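Local coordinates for protein Adhesin/invasin TibA autotransporter (Escherichia coli, PDB 4Q1Q) that mediates, as the full-length autotransporter, adhesion to and invasion of human intestinal epithelial cells and bacterial aggregation; this chain is a heptose-modified beta-helical piece of its passenger region, at residues A[189-194]-A[205-210]; A[226-231]-A[243-248]. All blocks are in the same frame, centred on the assembly; numbering follows the deposited sequence.

Contact 1. Residues A[189-194]-A[205-210]; sequences TTINSG and TGTSIY. With 289 (D-glycero-alpha-D-manno-heptopyranose), chain Z; 289 (D-glycero-alpha-D-manno-heptopyranose), chain R; 289 (D-glycero-alpha-D-manno-heptopyranose), chain S.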
loop_
_atom_site.group_PDB
_atom_site.type_symbol
_atom_site.label_atom_id
_atom_site.label_comp_id
_atom_site.label_asym_id
_atom_site.label_seq_id
_atom_site.Cartn_x
_atom_site.Cartn_y
_atom_site.Cartn_z
ATOM N N THR A 189 -11.977 -2.775 0.857
ATOM C CA THR A 189 -11.222 -2.263 1.979
ATOM C C THR A 189 -12.004 -2.696 3.212
ATOM O O THR A 189 -13.223 -2.574 3.279
ATOM C CB THR A 189 -11.057 -0.727 1.941
ATOM O OG1 THR A 189 -10.327 -0.313 0.777
ATOM C CG2 THR A 189 -10.288 -0.252 3.155
ATOM N N THR A 190 -11.260 -3.155 4.209
ATOM C CA THR A 190 -11.795 -3.514 5.507
ATOM C C THR A 190 -11.287 -2.497 6.523
ATOM O O THR A 190 -10.076 -2.307 6.676
ATOM C CB THR A 190 -11.356 -4.950 5.858
ATOM O OG1 THR A 190 -12.147 -5.854 5.077
ATOM C CG2 THR A 190 -11.529 -5.227 7.346
ATOM N N ILE A 191 -12.214 -1.831 7.208
ATOM C CA ILE A 191 -11.768 -0.804 8.146
ATOM C C ILE A 191 -12.032 -1.321 9.556
ATOM O O ILE A 191 -13.171 -1.339 10.003
ATOM C CB ILE A 191 -12.458 0.565 7.971
ATOM C CG1 ILE A 191 -12.465 1.035 6.513
ATOM C CG2 ILE A 191 -11.761 1.582 8.861
ATOM C CD1 ILE A 191 -13.203 2.353 6.328
ATOM N N ASN A 192 -10.978 -1.732 10.250
ATOM C CA ASN A 192 -11.116 -2.229 11.611
ATOM C C ASN A 192 -11.253 -1.058 12.574
ATOM O O ASN A 192 -11.417 0.089 12.142
ATOM C CB ASN A 192 -9.960 -3.186 11.952
ATOM C CG ASN A 192 -10.179 -4.547 11.324
ATOM O OD1 ASN A 192 -11.317 -5.014 11.271
ATOM N ND2 ASN A 192 -9.125 -5.153 10.781
ATOM N N SER A 193 -11.259 -1.390 13.862
ATOM C CA SER A 193 -11.412 -0.398 14.922
ATOM C C SER A 193 -10.231 0.549 14.854
ATOM O O SER A 193 -9.109 0.100 14.708
ATOM C CB SER A 193 -11.480 -1.060 16.303
ATOM O OG SER A 193 -11.847 -0.142 17.324
ATOM N N GLY A 194 -10.473 1.854 14.903
ATOM C CA GLY A 194 -9.377 2.808 14.780
ATOM C C GLY A 194 -8.929 3.154 13.369
ATOM O O GLY A 194 -8.207 4.134 13.203
ATOM N N THR A 205 -15.116 1.035 -3.408
ATOM C CA THR A 205 -16.179 0.083 -3.682
ATOM C C THR A 205 -16.035 -1.063 -2.709
ATOM O O THR A 205 -14.915 -1.464 -2.395
ATOM C CB THR A 205 -16.122 -0.528 -5.093
ATOM O OG1 THR A 205 -14.844 -1.152 -5.299
ATOM C CG2 THR A 205 -16.324 0.534 -6.153
ATOM N N GLY A 206 -17.169 -1.568 -2.236
ATOM C CA GLY A 206 -17.164 -2.771 -1.402
ATOM C C GLY A 206 -16.387 -2.603 -0.114
ATOM O O GLY A 206 -15.680 -3.506 0.328
ATOM N N THR A 207 -16.532 -1.429 0.488
ATOM C CA THR A 207 -15.989 -1.153 1.809
ATOM C C THR A 207 -16.849 -1.797 2.891
ATOM O O THR A 207 -18.081 -1.788 2.823
ATOM C CB THR A 207 -15.953 0.370 2.057
ATOM O OG1 THR A 207 -15.333 1.016 0.940
ATOM C CG2 THR A 207 -15.163 0.727 3.298
ATOM N N SER A 208 -16.179 -2.320 3.907
ATOM C CA SER A 208 -16.830 -2.775 5.127
ATOM C C SER A 208 -16.239 -2.014 6.303
ATOM O O SER A 208 -15.020 -1.975 6.459
ATOM C CB SER A 208 -16.598 -4.278 5.311
ATOM O OG SER A 208 -16.914 -4.949 4.102
ATOM N N ILE A 209 -17.110 -1.445 7.134
ATOM C CA ILE A 209 -16.685 -0.631 8.269
ATOM C C ILE A 209 -17.166 -1.245 9.591
ATOM O O ILE A 209 -18.353 -1.221 9.922
ATOM C CB ILE A 209 -17.197 0.819 8.119
ATOM C CG1 ILE A 209 -17.027 1.308 6.676
ATOM C CG2 ILE A 209 -16.466 1.734 9.097
ATOM C CD1 ILE A 209 -17.488 2.727 6.426
ATOM N N TYR A 210 -16.234 -1.817 10.342
ATOM C CA TYR A 210 -16.549 -2.500 11.596
ATOM C C TYR A 210 -16.402 -1.507 12.746
ATOM O O TYR A 210 -15.844 -0.413 12.586
ATOM C CB TYR A 210 -15.661 -3.737 11.809
ATOM C CG TYR A 210 -15.775 -4.789 10.721
ATOM C CD1 TYR A 210 -16.810 -5.721 10.706
ATOM C CD2 TYR A 210 -14.866 -4.828 9.670
ATOM C CE1 TYR A 210 -16.926 -6.657 9.688
ATOM C CE2 TYR A 210 -14.969 -5.773 8.663
ATOM C CZ TYR A 210 -15.996 -6.689 8.672
ATOM O OH TYR A 210 -16.036 -7.596 7.636
HETATM O O7 289 Z . -8.971 -2.861 18.164
HETATM C C7 289 Z . -7.972 -1.906 18.544
HETATM C C6 289 Z . -8.551 -1.003 19.621
HETATM O O6 289 Z . -7.486 -0.176 20.095
HETATM C C5 289 Z . -9.693 -0.159 19.064
HETATM O O5 289 Z . -10.914 -0.891 19.224
HETATM C C1 289 Z . -12.022 -0.221 18.619
HETATM C C2 289 Z . -12.305 1.113 19.306
HETATM O O2 289 Z . -12.725 0.927 20.659
HETATM C C3 289 Z . -11.024 1.933 19.182
HETATM O O3 289 Z . -11.131 3.182 19.863
HETATM C C4 289 Z . -9.821 1.196 19.752
HETATM O O4 289 Z . -8.713 2.082 19.566
HETATM O O7 289 R . -8.871 -3.006 -10.856
HETATM C C7 289 R . -8.688 -1.917 -9.942
HETATM C C6 289 R . -9.455 -0.664 -10.369
HETATM O O6 289 R . -10.114 -0.884 -11.624
HETATM C C5 289 R . -10.448 -0.139 -9.322
HETATM O O5 289 R . -11.048 1.066 -9.803
HETATM C C1 289 R . -11.611 1.797 -8.709
HETATM C C2 289 R . -12.902 1.124 -8.244
HETATM O O2 289 R . -13.959 1.212 -9.211
HETATM C C3 289 R . -12.524 -0.313 -7.868
HETATM O O3 289 R . -13.747 -1.024 -7.629
HETATM C C4 289 R . -11.634 -1.011 -8.906
HETATM O O4 289 R . -11.170 -2.239 -8.332
HETATM O O7 289 S . -14.430 6.935 -11.029
HETATM C C7 289 S . -15.188 7.826 -10.201
HETATM C C6 289 S . -16.450 7.175 -9.625
HETATM O O6 289 S . -17.478 7.137 -10.623
HETATM C C5 289 S . -16.183 5.802 -8.995
HETATM O O5 289 S . -16.153 6.125 -7.602
HETATM C C1 289 S . -15.938 5.010 -6.736
HETATM C C2 289 S . -17.262 4.268 -6.814
HETATM O O2 289 S . -18.386 5.156 -6.737
HETATM C C3 289 S . -17.152 3.589 -8.173
HETATM O O3 289 S . -18.186 2.611 -8.278
HETATM C C4 289 S . -17.204 4.683 -9.239
HETATM O O4 289 S . -16.985 4.018 -10.482
HETATM O O HOH W 1 -13.085 -0.130 -0.430
#

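Contact 2. Residues A[226-231]-A[243-248]; sequences TTVYSG and TETTIT. With 289 (D-glycero-alpha-D-manno-heptopyranose), chain B.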
loop_
_atom_site.group_PDB
_atom_site.type_symbol
_atom_site.label_atom_id
_atom_site.label_comp_id
_atom_site.label_asym_id
_atom_site.label_seq_id
_atom_site.Cartn_x
_atom_site.Cartn_y
_atom_site.Cartn_z
ATOM N N THR A 226 -21.206 0.037 0.517
ATOM C CA THR A 226 -20.486 0.105 1.778
ATOM C C THR A 226 -21.337 -0.570 2.836
ATOM O O THR A 226 -22.558 -0.421 2.816
ATOM C CB THR A 226 -20.215 1.560 2.185
ATOM O OG1 THR A 226 -19.497 2.209 1.130
ATOM C CG2 THR A 226 -19.416 1.615 3.491
ATOM N N THR A 227 -20.717 -1.299 3.758
ATOM C CA THR A 227 -21.523 -1.895 4.817
ATOM C C THR A 227 -20.995 -1.324 6.111
ATOM O O THR A 227 -19.800 -1.397 6.368
ATOM C CB THR A 227 -21.549 -3.441 4.851
ATOM O OG1 THR A 227 -22.300 -3.915 3.737
ATOM C CG2 THR A 227 -22.305 -3.976 6.059
ATOM N N VAL A 228 -21.908 -0.726 6.874
ATOM C CA VAL A 228 -21.546 -0.116 8.148
ATOM C C VAL A 228 -22.071 -1.006 9.282
ATOM O O VAL A 228 -23.279 -1.093 9.552
ATOM C CB VAL A 228 -22.050 1.337 8.289
ATOM C CG1 VAL A 228 -21.312 2.030 9.426
ATOM C CG2 VAL A 228 -21.871 2.121 6.996
ATOM N N TYR A 229 -21.127 -1.697 9.911
ATOM C CA TYR A 229 -21.455 -2.643 10.967
ATOM C C TYR A 229 -21.517 -1.825 12.243
ATOM O O TYR A 229 -21.018 -0.698 12.319
ATOM C CB TYR A 229 -20.435 -3.779 11.089
ATOM C CG TYR A 229 -20.395 -4.725 9.904
ATOM C CD1 TYR A 229 -21.423 -5.638 9.666
ATOM C CD2 TYR A 229 -19.333 -4.689 9.004
ATOM C CE1 TYR A 229 -21.402 -6.470 8.558
ATOM C CE2 TYR A 229 -19.293 -5.522 7.906
ATOM C CZ TYR A 229 -20.327 -6.411 7.690
ATOM O OH TYR A 229 -20.250 -7.235 6.589
ATOM N N SER A 230 -22.149 -2.417 13.246
ATOM C CA SER A 230 -22.288 -1.797 14.558
ATOM C C SER A 230 -21.003 -1.100 15.018
ATOM O O SER A 230 -19.932 -1.691 15.009
ATOM C CB SER A 230 -22.719 -2.872 15.559
ATOM O OG SER A 230 -23.184 -2.334 16.787
ATOM N N GLY A 231 -21.105 0.169 15.408
ATOM C CA GLY A 231 -19.964 0.984 15.804
ATOM C C GLY A 231 -19.191 1.622 14.658
ATOM O O GLY A 231 -18.234 2.370 14.899
ATOM N N THR A 243 -23.213 5.770 -2.399
ATOM C CA THR A 243 -24.355 5.019 -2.901
ATOM C C THR A 243 -24.300 3.559 -2.444
ATOM O O THR A 243 -23.240 2.982 -2.187
ATOM C CB THR A 243 -24.514 5.166 -4.424
ATOM O OG1 THR A 243 -25.807 4.654 -4.773
ATOM C CG2 THR A 243 -23.428 4.417 -5.153
ATOM N N GLU A 244 -25.484 3.001 -2.231
ATOM C CA GLU A 244 -25.603 1.602 -1.842
ATOM C C GLU A 244 -24.813 1.437 -0.556
ATOM O O GLU A 244 -23.841 0.691 -0.494
ATOM C CB GLU A 244 -25.082 0.637 -2.914
ATOM C CG GLU A 244 -25.791 0.711 -4.256
ATOM C CD GLU A 244 -25.127 -0.177 -5.306
ATOM O OE1 GLU A 244 -25.103 0.215 -6.495
ATOM O OE2 GLU A 244 -24.597 -1.251 -4.933
ATOM N N THR A 245 -25.230 2.173 0.466
ATOM C CA THR A 245 -24.714 1.978 1.805
ATOM C C THR A 245 -25.790 1.207 2.561
ATOM O O THR A 245 -26.970 1.565 2.569
ATOM C CB THR A 245 -24.446 3.321 2.500
ATOM O OG1 THR A 245 -23.469 4.043 1.750
ATOM C CG2 THR A 245 -23.907 3.121 3.892
ATOM N N THR A 246 -25.352 0.197 3.295
ATOM C CA THR A 246 -26.245 -0.445 4.242
ATOM C C THR A 246 -25.737 -0.119 5.649
ATOM O O THR A 246 -24.544 -0.212 5.951
ATOM C CB THR A 246 -26.383 -1.960 3.951
ATOM O OG1 THR A 246 -27.557 -2.460 4.603
ATOM C CG2 THR A 246 -25.189 -2.722 4.466
ATOM N N ILE A 247 -26.666 0.323 6.491
ATOM C CA ILE A 247 -26.335 0.675 7.865
ATOM C C ILE A 247 -27.039 -0.337 8.758
ATOM O O ILE A 247 -28.269 -0.342 8.874
ATOM C CB ILE A 247 -26.774 2.098 8.286
ATOM C CG1 ILE A 247 -26.365 3.120 7.223
ATOM C CG2 ILE A 247 -26.177 2.480 9.636
ATOM C CD1 ILE A 247 -27.467 3.481 6.257
ATOM N N THR A 248 -26.201 -1.143 9.396
ATOM C CA THR A 248 -26.643 -2.201 10.273
ATOM C C THR A 248 -26.898 -1.586 11.635
ATOM O O THR A 248 -26.330 -0.562 12.023
ATOM C CB THR A 248 -25.593 -3.320 10.411
ATOM O OG1 THR A 248 -24.478 -2.856 11.187
ATOM C CG2 THR A 248 -25.141 -3.817 9.031
HETATM O O7 289 B . -18.899 -3.579 20.531
HETATM C C7 289 B . -18.697 -4.239 19.275
HETATM C C6 289 B . -19.688 -3.927 18.150
HETATM O O6 289 B . -20.206 -5.168 17.645
HETATM C C5 289 B . -20.896 -3.008 18.391
HETATM O O5 289 B . -22.107 -3.762 18.289
HETATM C C1 289 B . -23.187 -2.878 17.979
HETATM C C2 289 B . -23.534 -1.930 19.132
HETATM O O2 289 B . -24.262 -2.546 20.206
HETATM C C3 289 B . -22.239 -1.260 19.591
HETATM O O3 289 B . -22.422 -0.614 20.855
HETATM C C4 289 B . -21.041 -2.199 19.677
HETATM O O4 289 B . -19.926 -1.331 19.860
#

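Contact 1. Residues A[189-194]-A[205-210]
T189 and I191 pair with S208 and Y210 through three backbone hydrogen bonds that alternate between the two strands. S208 N gives to T189 O at 3.0 Å, I191 N gives to S208 O at 2.9 Å, and Y210 N gives to I191 O at 3.1 Å. All three are nearly straight, and the CA-H of T207 adds a contact to T189 O. This is the bonding of a parallel beta pair, with T190 opposite S208 and I191 opposite I209.

A water continues the pairing at the start of 189-194: it accepts from T189 N, gives to T205 O and is hydrogen-bonded to T207 OG1 at 2.9 Å, and so spans the backbones where the chain turns a corner at G206, a residue with positive phi.

On the interior face, I191 lies alongside I209, both side chains pointing the same way, with CD1 of I191 4.0 Å from CG1 of I209 and also against CG2 of T207. On the other face, CG2 of T190, anti to its backbone N (OG1 chi1 -75°), reaches the edge of the Y210 ring, 3.7 Å from CE2. N192 runs beside the same ring, its amide plane turned 33° from it.

Heptose marks both ends: S193 OG is covalently bonded to C1 of one sugar, and T205 OG1 is hydrogen-bonded to O3 of another.

The pair joins successive turns of a right-handed parallel beta-helix, the fold expected of this passenger region. Strand 171-172 flanks it on the preceding turn, where N192 ND2 is hydrogen-bonded to N173 OD1, and strand 226-228 on the following one. Across the interior, I191 and T207 pack on M197 of strand 196-200 and Q215 of strand 214-217.

Contact 2. Residues A[226-231]-A[243-248]
T248 holds its OG1 between its own backbone N and carbonyl carbon (chi1 72°), which turns the hydroxyl onto V228 O, to which it donates at 2.7 Å. The hydroxyl lies in the carbonyl plane on a lone pair, while T248 N approaches the same oxygen nearly in line with the C=O bond at 2.9 Å, so one carbonyl is gripped twice by one residue. In T246 it is CG2 that takes the position between N and carbonyl carbon, OG1 being anti to N (chi1 -162°). That methyl lies beside T227, 3.2 Å from OG1 and 3.5 Å from CG2.

T227 and T246 share one face of two parallel strands in adjacent coils of the beta-helix; T248 and Y229 follow just past the strand ends. T226 is opposite T245, T227 opposite T246 and V228 opposite I247. Hydrogen bonds from T226 N to E244 O, T246 N to T226 O and V228 N to T246 O complete the pairing; the first is the most bent, at 150°.

The buried face carries T226, V228, T245 and I247; CG2 of V228 meets CG2 of T245 at 3.8 Å. T245 OG1 is hydrogen-bonded to Q234 of the strand 233-236. On the face of T227 and T246, CG2 of T227 sits 3.5 Å above the plane of the Y229 ring, toward its rim. Beyond the strand, S230 OG carries a heptose, covalently joined through C1.

Followed from the N terminus, contact 1 closes first: the chain leaves 189-194, passes through strand 196-200 and returns to pair as 205-210, completing one coil. It then runs on through strands 214-217 and 222-224 to 226-231, and contact 2 closes a further coil at 243-248. The two loops follow in series, neither enclosing nor crossing the other. Strand 203-209 belongs to contact 1 yet also borders strand 226-228, so contact 2 is stacked directly on it: I209 N lies 2.8 Å from T227 O, a probable hydrogen bond, and the nearly parallel rings of Y210 and Y229 meet across the seam.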